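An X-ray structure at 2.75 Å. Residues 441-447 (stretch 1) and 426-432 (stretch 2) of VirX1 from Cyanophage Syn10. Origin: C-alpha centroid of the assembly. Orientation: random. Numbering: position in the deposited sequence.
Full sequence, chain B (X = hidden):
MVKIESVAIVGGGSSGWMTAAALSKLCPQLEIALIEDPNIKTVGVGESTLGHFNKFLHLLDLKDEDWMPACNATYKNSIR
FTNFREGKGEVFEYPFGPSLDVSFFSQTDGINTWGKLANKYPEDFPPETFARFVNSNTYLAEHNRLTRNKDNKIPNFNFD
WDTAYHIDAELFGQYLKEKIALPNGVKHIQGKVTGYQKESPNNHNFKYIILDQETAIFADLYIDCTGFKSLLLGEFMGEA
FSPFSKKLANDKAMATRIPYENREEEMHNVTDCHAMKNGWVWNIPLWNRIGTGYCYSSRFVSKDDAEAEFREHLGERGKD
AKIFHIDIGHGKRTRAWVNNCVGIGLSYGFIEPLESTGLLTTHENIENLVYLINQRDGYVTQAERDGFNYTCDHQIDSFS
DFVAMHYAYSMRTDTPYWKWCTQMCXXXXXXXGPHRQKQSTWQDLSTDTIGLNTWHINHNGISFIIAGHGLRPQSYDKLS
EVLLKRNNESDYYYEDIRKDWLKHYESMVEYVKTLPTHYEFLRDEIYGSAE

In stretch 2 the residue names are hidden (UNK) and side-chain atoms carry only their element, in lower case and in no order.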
# COMPACT_ATOMS: atom_id res chain seq x y z
N THR B 441 -2.58 2.06 11.04
CA THR B 441 -3.31 0.99 11.78
C THR B 441 -4.65 1.56 12.28
O THR B 441 -5.65 0.83 12.15
CB THR B 441 -2.43 0.28 12.82
OG1 THR B 441 -2.20 1.14 13.94
CG2 THR B 441 -1.13 -0.21 12.22
N TRP B 442 -4.69 2.80 12.78
CA TRP B 442 -5.96 3.50 13.13
C TRP B 442 -6.94 3.44 11.95
O TRP B 442 -8.10 3.02 12.14
CB TRP B 442 -5.72 4.96 13.54
CG TRP B 442 -4.89 5.16 14.77
CD1 TRP B 442 -3.55 5.44 14.83
CD2 TRP B 442 -5.35 5.10 16.14
NE1 TRP B 442 -3.14 5.53 16.14
CE2 TRP B 442 -4.23 5.34 16.96
CE3 TRP B 442 -6.59 4.84 16.74
CZ2 TRP B 442 -4.31 5.35 18.35
CZ3 TRP B 442 -6.67 4.85 18.11
CH2 TRP B 442 -5.55 5.10 18.90
N GLN B 443 -6.49 3.87 10.77
CA GLN B 443 -7.32 3.89 9.52
C GLN B 443 -7.76 2.47 9.18
O GLN B 443 -8.94 2.29 8.84
CB GLN B 443 -6.52 4.52 8.38
CG GLN B 443 -6.31 6.02 8.56
CD GLN B 443 -5.29 6.57 7.59
OE1 GLN B 443 -5.26 6.19 6.41
NE2 GLN B 443 -4.44 7.47 8.07
N ASP B 444 -6.85 1.50 9.27
CA ASP B 444 -7.05 0.12 8.76
C ASP B 444 -7.99 -0.65 9.71
O ASP B 444 -8.88 -1.40 9.21
CB ASP B 444 -5.72 -0.60 8.55
CG ASP B 444 -4.85 0.01 7.45
OD1 ASP B 444 -5.38 0.85 6.66
OD2 ASP B 444 -3.65 -0.33 7.39
N LEU B 445 -7.82 -0.43 11.02
CA LEU B 445 -8.68 -1.04 12.06
C LEU B 445 -10.10 -0.50 11.89
O LEU B 445 -11.04 -1.28 12.08
CB LEU B 445 -8.11 -0.69 13.44
CG LEU B 445 -8.88 -1.21 14.65
CD1 LEU B 445 -8.92 -2.73 14.63
CD2 LEU B 445 -8.23 -0.69 15.92
N SER B 446 -10.23 0.79 11.58
CA SER B 446 -11.53 1.49 11.46
C SER B 446 -12.26 0.92 10.25
O SER B 446 -13.46 0.61 10.39
CB SER B 446 -11.35 2.99 11.36
OG SER B 446 -11.02 3.55 12.63
N THR B 447 -11.54 0.76 9.14
CA THR B 447 -12.01 0.13 7.88
C THR B 447 -12.47 -1.31 8.14
O THR B 447 -13.53 -1.70 7.61
CB THR B 447 -10.91 0.13 6.82
OG1 THR B 447 -10.78 1.49 6.42
CG2 THR B 447 -11.23 -0.75 5.63
N UNK B 426 -7.94 13.31 19.26
CA UNK B 426 -8.09 12.78 17.88
C UNK B 426 -6.84 12.00 17.49
O UNK B 426 -5.77 12.62 17.31
n UNK B 426 -10.71 13.99 17.13
o UNK B 426 -9.49 15.87 17.39
c UNK B 426 -8.32 13.89 16.85
c UNK B 426 -9.57 14.67 17.14
N UNK B 427 -6.97 10.69 17.32
CA UNK B 427 -5.82 9.78 17.11
C UNK B 427 -5.55 9.59 15.62
O UNK B 427 -4.51 8.99 15.29
c UNK B 427 -4.96 8.47 20.12
c UNK B 427 -6.12 8.59 19.36
c UNK B 427 -6.09 8.47 17.85
o UNK B 427 -6.23 8.82 23.52
c UNK B 427 -7.31 8.80 20.04
c UNK B 427 -6.20 8.75 22.15
c UNK B 427 -4.99 8.55 21.50
c UNK B 427 -7.36 8.88 21.42
N UNK B 428 -6.41 10.12 14.75
CA UNK B 428 -6.38 9.86 13.28
C UNK B 428 -6.36 11.18 12.51
O UNK B 428 -7.03 11.29 11.49
c UNK B 428 -7.64 7.65 13.30
s UNK B 428 -9.25 6.84 13.08
c UNK B 428 -7.62 9.08 12.84
c UNK B 428 -9.54 7.17 11.34
N UNK B 429 -5.58 12.20 12.93
CA UNK B 429 -5.68 13.54 12.34
C UNK B 429 -5.39 13.55 10.83
O UNK B 429 -6.06 14.24 10.11
c UNK B 429 -4.64 14.34 13.13
c UNK B 429 -3.63 13.30 13.56
c UNK B 429 -4.48 12.10 13.91
N UNK B 430 -4.42 12.75 10.40
CA UNK B 430 -3.92 12.68 9.00
C UNK B 430 -4.92 11.95 8.10
O UNK B 430 -4.81 12.10 6.87
c UNK B 430 -1.46 12.86 9.72
o UNK B 430 -0.10 14.82 9.35
o UNK B 430 -0.60 13.55 7.62
c UNK B 430 -2.54 12.02 9.02
c UNK B 430 -0.64 13.80 8.84
N UNK B 431 -5.90 11.24 8.67
CA UNK B 431 -6.76 10.26 7.96
C UNK B 431 -7.69 10.94 6.96
O UNK B 431 -8.06 10.27 5.98
c UNK B 431 -7.52 9.39 8.94
o UNK B 431 -8.68 10.03 9.42
N UNK B 432 -8.08 12.21 7.17
CA UNK B 432 -9.00 12.94 6.26
C UNK B 432 -8.23 13.56 5.08
O UNK B 432 -8.87 14.07 4.17
c UNK B 432 -10.87 13.54 7.90
c UNK B 432 -9.76 14.04 7.00
s UNK B 432 -11.96 12.22 7.20
c UNK B 432 -11.36 10.87 8.23

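Position 426 carries four side-chain atoms: two carbons in line, the second bearing one oxygen and one nitrogen, all out of reach of the helix 441-447. That is a carboxamide on a single methylene, so the residue is asparagine, N426. Its amide nitrogen is hydrogen-bonded elsewhere in the structure.

At position 427 one carbon leads to a six-carbon ring bearing an oxygen. CB lies over the face of the W442 six-membered ring, 3.5 Å from the ring centroid and only 6° off the normal, a CH-pi contact, and the first ring carbon is 3.6 Å from W442 CH2. The ring runs on from there, its plane 20° from that of the indole, but the centroids are 4.9 Å apart and the rings barely overlap. This is tyrosine, Y427. It suits this place because it offers an apolar start to the indole while its hydroxyl, led away from the helix, is hydrogen-bonded elsewhere.

Position 428 has an unbranched chain of two carbons, a sulfur and a last carbon. The second carbon packs 3.3 Å from W442 CB, the sulfur lies 3.8 Å from S446 OG, and the last carbon reaches to 4.4 Å from Q443 CG. This is methionine, M428. Its CA-to-CB bond points sideways, yet the flexible chain brings its end nearer the helix. A long, slender, apolar side chain can thus follow the helix surface from one residue to the next.

Position 429 shows three carbons closing a ring onto the backbone nitrogen, exposed and without contact to stretch 1: proline, P429. Position 430 has three carbons, the third carrying two oxygens, and its end leads away from the helix, as befits an exposed carboxylate: glutamate, E430.

At position 431 there is one carbon and then one oxygen, and CB packs 3.6 Å from Q443 CG. This is serine, S431, whose small size accommodates the approach. S431 OG donates to M428 O at 2.9 Å, so the hydroxyl is satisfied within its own turn.

Position 432 again has two carbons, a sulfur and a carbon without branching. Its CA-to-CB bond points away; the end comes nearer but stays out of contact with stretch 1. It is methionine, M432.

The contact therefore works by packing, with no hydrogen bond across it. W442 meets both Y427 and M428, while Q443 and S446 extend the surface along the helix. S446 OG donates to W442 O at 3.0 Å, satisfying that hydroxyl beside the methionine sulfur.

Stretch 2 (426-432) NYMPESM
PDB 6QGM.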